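Local coordinates for protein ornithine cyclodeaminase (PDB 3MGJ) that probably converts L-ornithine to L-proline with release of ammonia, with NAD(+) as cofactor, this chain being the enzyme's N-terminal Saccharop_dh_N domain, at residues E5-G10 with V81-A86; Y32-F37 with A49-I54. One frame throughout, in Å; residues are numbered along the deposited sequence.

Contact 1: E5-G10 with V81-A86; sequences EIELRG and VELQPA
Leu-83 lays one methyl over the flat end of Glu-5. The two side chains cross obliquely, and Leu-83 CD1 stands above the carboxylate, 3.5 Å from Glu-5 CD and nearly as close to both carboxylate oxygens. Glu-5 CG is anti to its backbone N (chi1 -160°), and the rest of the chain runs on extended, carrying the carboxylate past the leucine CB to its methyl. Two residues along, the same face holds a looser pair: Glu-7 CB meets Val-81 CG2 at 4.1 Å, whereas the rest of the glutamate rises off the sheet and leaves the valine. Glu-7 OE1 lies 4.2 Å from Leu-83 CD2, placing the leucine fork between the two acids.

On the other face Ile-6 and Glu-82 form a non-hydrogen-bonded antiparallel pair, their side chains meeting distantly, Ile-6 CG2 4.4 Å from Glu-82 CG. Leu-65 of helix 58-74 covers both. Backbone bonds pair the first and last strands of the ferredoxin-like domain, 2-10 and 78-83, the latter outermost in this chain's sheet: Leu-83 N to Glu-5 O at 2.8 Å, and a reciprocal couple, Glu-7 N to Val-81 O at 2.9 Å and Val-81 N to Glu-7 O at 3.1 Å.

Lys-50 of the next strand touches both Glu-5 and Leu-83, and its NZ makes a weak, long ion pair with Glu-7 OE1. Polar bonding between the segments is left to the main chain, the glutamates meeting Leu-83 and Val-81 by van der Waals contact alone; the methyl may limit solvent over one side of the Glu-5 carboxylate, and Lys-50 could slightly ease the face's negative charge.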
# COMPACT_ATOMS: atom_id res chain seq x y z
N GLU A 5 -14.05 -1.47 -10.24
CA GLU A 5 -12.98 -0.91 -9.44
C GLU A 5 -13.49 -0.61 -8.05
O GLU A 5 -14.58 -0.07 -7.89
CB GLU A 5 -12.49 0.37 -10.11
CG GLU A 5 -11.11 0.80 -9.70
CD GLU A 5 -10.73 2.15 -10.31
OE1 GLU A 5 -11.48 2.64 -11.19
OE2 GLU A 5 -9.67 2.71 -9.91
N ILE A 6 -12.73 -0.98 -7.03
CA ILE A 6 -13.13 -0.67 -5.66
C ILE A 6 -12.07 0.16 -4.98
O ILE A 6 -10.98 0.31 -5.50
CB ILE A 6 -13.39 -1.94 -4.80
CG1 ILE A 6 -12.09 -2.65 -4.48
CG2 ILE A 6 -14.34 -2.85 -5.52
CD1 ILE A 6 -12.14 -3.45 -3.23
N GLU A 7 -12.38 0.70 -3.82
CA GLU A 7 -11.40 1.47 -3.07
C GLU A 7 -11.48 1.14 -1.60
O GLU A 7 -12.55 1.10 -1.04
CB GLU A 7 -11.64 2.94 -3.30
CG GLU A 7 -10.79 3.86 -2.52
CD GLU A 7 -11.02 5.27 -2.98
OE1 GLU A 7 -10.58 5.59 -4.10
OE2 GLU A 7 -11.69 6.06 -2.26
N LEU A 8 -10.34 0.84 -0.99
CA LEU A 8 -10.29 0.70 0.45
C LEU A 8 -9.85 2.02 1.00
O LEU A 8 -9.11 2.74 0.35
CB LEU A 8 -9.32 -0.38 0.90
CG LEU A 8 -9.71 -1.84 0.69
CD1 LEU A 8 -11.20 -1.96 0.79
CD2 LEU A 8 -9.25 -2.30 -0.66
N ARG A 9 -10.29 2.34 2.20
CA ARG A 9 -9.95 3.62 2.80
C ARG A 9 -9.72 3.41 4.29
O ARG A 9 -10.41 2.63 4.94
CB ARG A 9 -11.08 4.60 2.55
CG ARG A 9 -10.79 6.03 2.85
CD ARG A 9 -12.08 6.82 2.84
NE ARG A 9 -11.88 8.26 3.08
CZ ARG A 9 -11.78 8.84 4.28
NH1 ARG A 9 -11.85 8.12 5.40
NH2 ARG A 9 -11.60 10.15 4.35
N GLY A 10 -8.70 4.08 4.82
CA GLY A 10 -8.41 4.02 6.24
C GLY A 10 -7.00 3.60 6.57
O GLY A 10 -6.02 4.22 6.16
N VAL A 81 -15.59 0.81 -0.74
CA VAL A 81 -16.63 1.35 -1.62
C VAL A 81 -16.34 0.97 -3.05
O VAL A 81 -15.22 0.66 -3.39
CB VAL A 81 -16.74 2.90 -1.61
CG1 VAL A 81 -16.94 3.42 -0.21
CG2 VAL A 81 -15.54 3.53 -2.29
N GLU A 82 -17.37 1.02 -3.89
CA GLU A 82 -17.20 0.76 -5.31
C GLU A 82 -17.02 2.05 -6.06
O GLU A 82 -17.48 3.11 -5.62
CB GLU A 82 -18.39 -0.01 -5.86
CG GLU A 82 -18.49 -1.43 -5.32
CD GLU A 82 -19.77 -2.14 -5.74
OE1 GLU A 82 -20.27 -1.88 -6.87
OE2 GLU A 82 -20.27 -2.96 -4.94
N LEU A 83 -16.32 1.97 -7.18
CA LEU A 83 -16.14 3.10 -8.06
C LEU A 83 -16.84 2.84 -9.40
O LEU A 83 -16.66 1.78 -10.01
CB LEU A 83 -14.66 3.37 -8.31
CG LEU A 83 -13.70 3.60 -7.13
CD1 LEU A 83 -12.31 3.83 -7.68
CD2 LEU A 83 -14.12 4.75 -6.23
N GLN A 84 -17.65 3.81 -9.83
CA GLN A 84 -18.22 3.79 -11.17
C GLN A 84 -17.18 4.20 -12.22
O GLN A 84 -16.56 5.25 -12.10
CB GLN A 84 -19.44 4.71 -11.28
CG GLN A 84 -20.28 4.39 -12.51
CD GLN A 84 -21.22 5.51 -12.87
OE1 GLN A 84 -20.78 6.59 -13.28
NE2 GLN A 84 -22.52 5.26 -12.73
N PRO A 85 -17.01 3.38 -13.26
CA PRO A 85 -16.06 3.71 -14.32
C PRO A 85 -16.59 4.84 -15.19
O PRO A 85 -17.79 4.96 -15.40
CB PRO A 85 -16.02 2.43 -15.16
CG PRO A 85 -16.95 1.46 -14.49
CD PRO A 85 -17.85 2.23 -13.61
N ALA A 86 -15.69 5.66 -15.71
CA ALA A 86 -16.10 6.64 -16.70
C ALA A 86 -16.47 5.94 -17.99
O ALA A 86 -16.65 6.58 -19.01
CB ALA A 86 -15.01 7.65 -16.93

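Contact 2: Y32-F37 with A49-I54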
# COMPACT_ATOMS: atom_id res chain seq x y z
N TYR A 32 -7.06 -9.65 -9.27
CA TYR A 32 -7.09 -8.25 -8.91
C TYR A 32 -5.82 -7.61 -9.41
O TYR A 32 -4.82 -8.28 -9.70
CB TYR A 32 -7.14 -8.10 -7.39
CG TYR A 32 -5.89 -8.68 -6.76
CD1 TYR A 32 -4.74 -7.90 -6.57
CD2 TYR A 32 -5.83 -10.02 -6.38
CE1 TYR A 32 -3.60 -8.42 -6.02
CE2 TYR A 32 -4.69 -10.55 -5.82
CZ TYR A 32 -3.59 -9.75 -5.64
OH TYR A 32 -2.47 -10.30 -5.08
N LYS A 33 -5.84 -6.29 -9.46
CA LYS A 33 -4.67 -5.51 -9.74
C LYS A 33 -4.79 -4.22 -8.97
O LYS A 33 -5.78 -3.52 -9.09
CB LYS A 33 -4.58 -5.22 -11.22
CG LYS A 33 -3.61 -4.14 -11.56
CD LYS A 33 -2.39 -4.68 -12.28
CE LYS A 33 -1.61 -3.54 -12.88
NZ LYS A 33 -0.20 -3.89 -13.07
N VAL A 34 -3.79 -3.93 -8.16
CA VAL A 34 -3.76 -2.67 -7.44
C VAL A 34 -3.41 -1.54 -8.39
O VAL A 34 -2.37 -1.56 -9.03
CB VAL A 34 -2.76 -2.74 -6.28
CG1 VAL A 34 -2.88 -1.51 -5.40
CG2 VAL A 34 -3.00 -4.00 -5.48
N LEU A 35 -4.29 -0.55 -8.49
CA LEU A 35 -4.16 0.53 -9.46
C LEU A 35 -3.47 1.73 -8.88
O LEU A 35 -2.58 2.29 -9.49
CB LEU A 35 -5.54 0.97 -9.96
CG LEU A 35 -6.29 0.02 -10.89
CD1 LEU A 35 -7.59 0.65 -11.28
CD2 LEU A 35 -5.46 -0.31 -12.11
N GLU A 36 -3.93 2.14 -7.71
CA GLU A 36 -3.37 3.29 -7.01
C GLU A 36 -3.16 2.99 -5.54
O GLU A 36 -3.80 2.12 -4.97
CB GLU A 36 -4.27 4.51 -7.17
CG GLU A 36 -4.54 4.84 -8.62
CD GLU A 36 -5.19 6.19 -8.82
OE1 GLU A 36 -5.46 6.89 -7.81
OE2 GLU A 36 -5.41 6.55 -9.99
N PHE A 37 -2.26 3.73 -4.92
CA PHE A 37 -2.09 3.65 -3.49
C PHE A 37 -1.61 5.00 -2.97
O PHE A 37 -0.54 5.45 -3.35
CB PHE A 37 -1.10 2.56 -3.13
CG PHE A 37 -1.20 2.14 -1.71
CD1 PHE A 37 -0.74 2.95 -0.70
CD2 PHE A 37 -1.78 0.94 -1.39
CE1 PHE A 37 -0.85 2.58 0.63
CE2 PHE A 37 -1.89 0.56 -0.06
CZ PHE A 37 -1.42 1.38 0.96
N ALA A 49 -6.48 2.74 -1.21
CA ALA A 49 -6.03 1.89 -2.28
C ALA A 49 -7.16 1.71 -3.29
O ALA A 49 -8.30 1.49 -2.91
CB ALA A 49 -5.60 0.56 -1.72
N LYS A 50 -6.85 1.83 -4.57
CA LYS A 50 -7.78 1.42 -5.61
C LYS A 50 -7.35 0.08 -6.20
O LYS A 50 -6.22 -0.10 -6.61
CB LYS A 50 -7.89 2.47 -6.71
CG LYS A 50 -8.45 3.78 -6.29
CD LYS A 50 -8.63 4.64 -7.51
CE LYS A 50 -9.37 5.93 -7.18
NZ LYS A 50 -8.47 7.11 -7.08
N ILE A 51 -8.28 -0.85 -6.23
CA ILE A 51 -8.03 -2.19 -6.70
C ILE A 51 -9.09 -2.51 -7.73
O ILE A 51 -10.27 -2.29 -7.48
CB ILE A 51 -8.19 -3.19 -5.56
CG1 ILE A 51 -7.17 -2.90 -4.47
CG2 ILE A 51 -8.09 -4.60 -6.08
CD1 ILE A 51 -7.56 -3.43 -3.14
N LEU A 52 -8.64 -3.01 -8.87
CA LEU A 52 -9.50 -3.54 -9.91
C LEU A 52 -9.75 -5.02 -9.67
O LEU A 52 -8.81 -5.78 -9.43
CB LEU A 52 -8.79 -3.37 -11.24
CG LEU A 52 -9.50 -3.58 -12.57
CD1 LEU A 52 -10.39 -2.40 -12.87
CD2 LEU A 52 -8.41 -3.73 -13.62
N VAL A 53 -11.01 -5.42 -9.71
CA VAL A 53 -11.42 -6.80 -9.46
C VAL A 53 -11.89 -7.38 -10.76
O VAL A 53 -12.65 -6.76 -11.47
CB VAL A 53 -12.57 -6.87 -8.44
CG1 VAL A 53 -13.00 -8.30 -8.23
CG2 VAL A 53 -12.14 -6.27 -7.14
N ILE A 54 -11.44 -8.58 -11.09
CA ILE A 54 -11.75 -9.16 -12.38
C ILE A 54 -12.32 -10.57 -12.21
O ILE A 54 -11.74 -11.42 -11.56
CB ILE A 54 -10.49 -9.25 -13.24
CG1 ILE A 54 -9.67 -7.96 -13.13
CG2 ILE A 54 -10.86 -9.55 -14.65
CD1 ILE A 54 -8.31 -8.05 -13.76
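A classic beta bulge, in which Leu-35 and Glu-36 both face Lys-50, interrupts the antiparallel hairpin of strands 31-38 and 47-55 in this ferredoxin-like (beta-alpha-beta-beta-alpha-beta) domain. Lys-50 O receives Leu-35 N at 2.7 Å and, weakly, Glu-36 N at 3.4 Å; Lys-50 N returns a bond to Glu-36 O. Before the bulge, Lys-33 and Leu-52 form a regular hydrogen-bonded pair, with Leu-52 N to Lys-33 O at 2.9 Å.

The face turned to the helices carries Tyr-32, Val-34, Ile-51 and Val-53, with Ala-49 and Phe-37 at its end. Tyr-32 CB rests on Ile-51 CG2 at 3.9 Å. Tyr-32 CG lies between the backbone N and the carbonyl carbon (chi1 63°), on the side away from strand 47-55, and the ring beyond it stacks with Phe-22 of helix 17-27. Phe-37 brings CD2 obliquely to the methyl of Ala-49, also at 3.9 Å, and its ring stacks on Phe-37 of the second subunit, making this end of the hairpin part of the dimer interface.

Leu-35, in the bulge, points its CB toward strand 47-55 and crosses Leu-52, CD1 lying 4.2 Å from Leu-52 CB. On the face opposite Tyr-32, Glu-36 and Lys-50 lie side by side, pointing the same way: both have CG anti to the carbonyl carbon, and the glutamate runs on extended while the lysine bends at its last torsion (chi4 102°). That bend sets the ammonium beside the acid for a salt bridge, Lys-50 NZ standing 3.1 Å from Glu-36 OE1 and approaching it from above the carboxylate plane.

How the contacts relate
From the N terminus the chain first lays down strand 2-10, then helix 17-27, and enters the hairpin whose strands 31-38 and 47-55 contact 2 joins across the loop 39-46. Helix 58-74 follows, and strand 78-83 returns to the first strand, so that contact 1 closes a long loop enclosing the whole of contact 2; the two do not cross. They meet in the middle of the sheet, where strands 2-10 and 47-55 are neighbours: Ile-6 N probably bonds to Ile-51 O at 2.8 Å and Leu-8 N to Ala-49 O. Together they tie both outermost strands to the central pair of the four-stranded ferredoxin-like sheet.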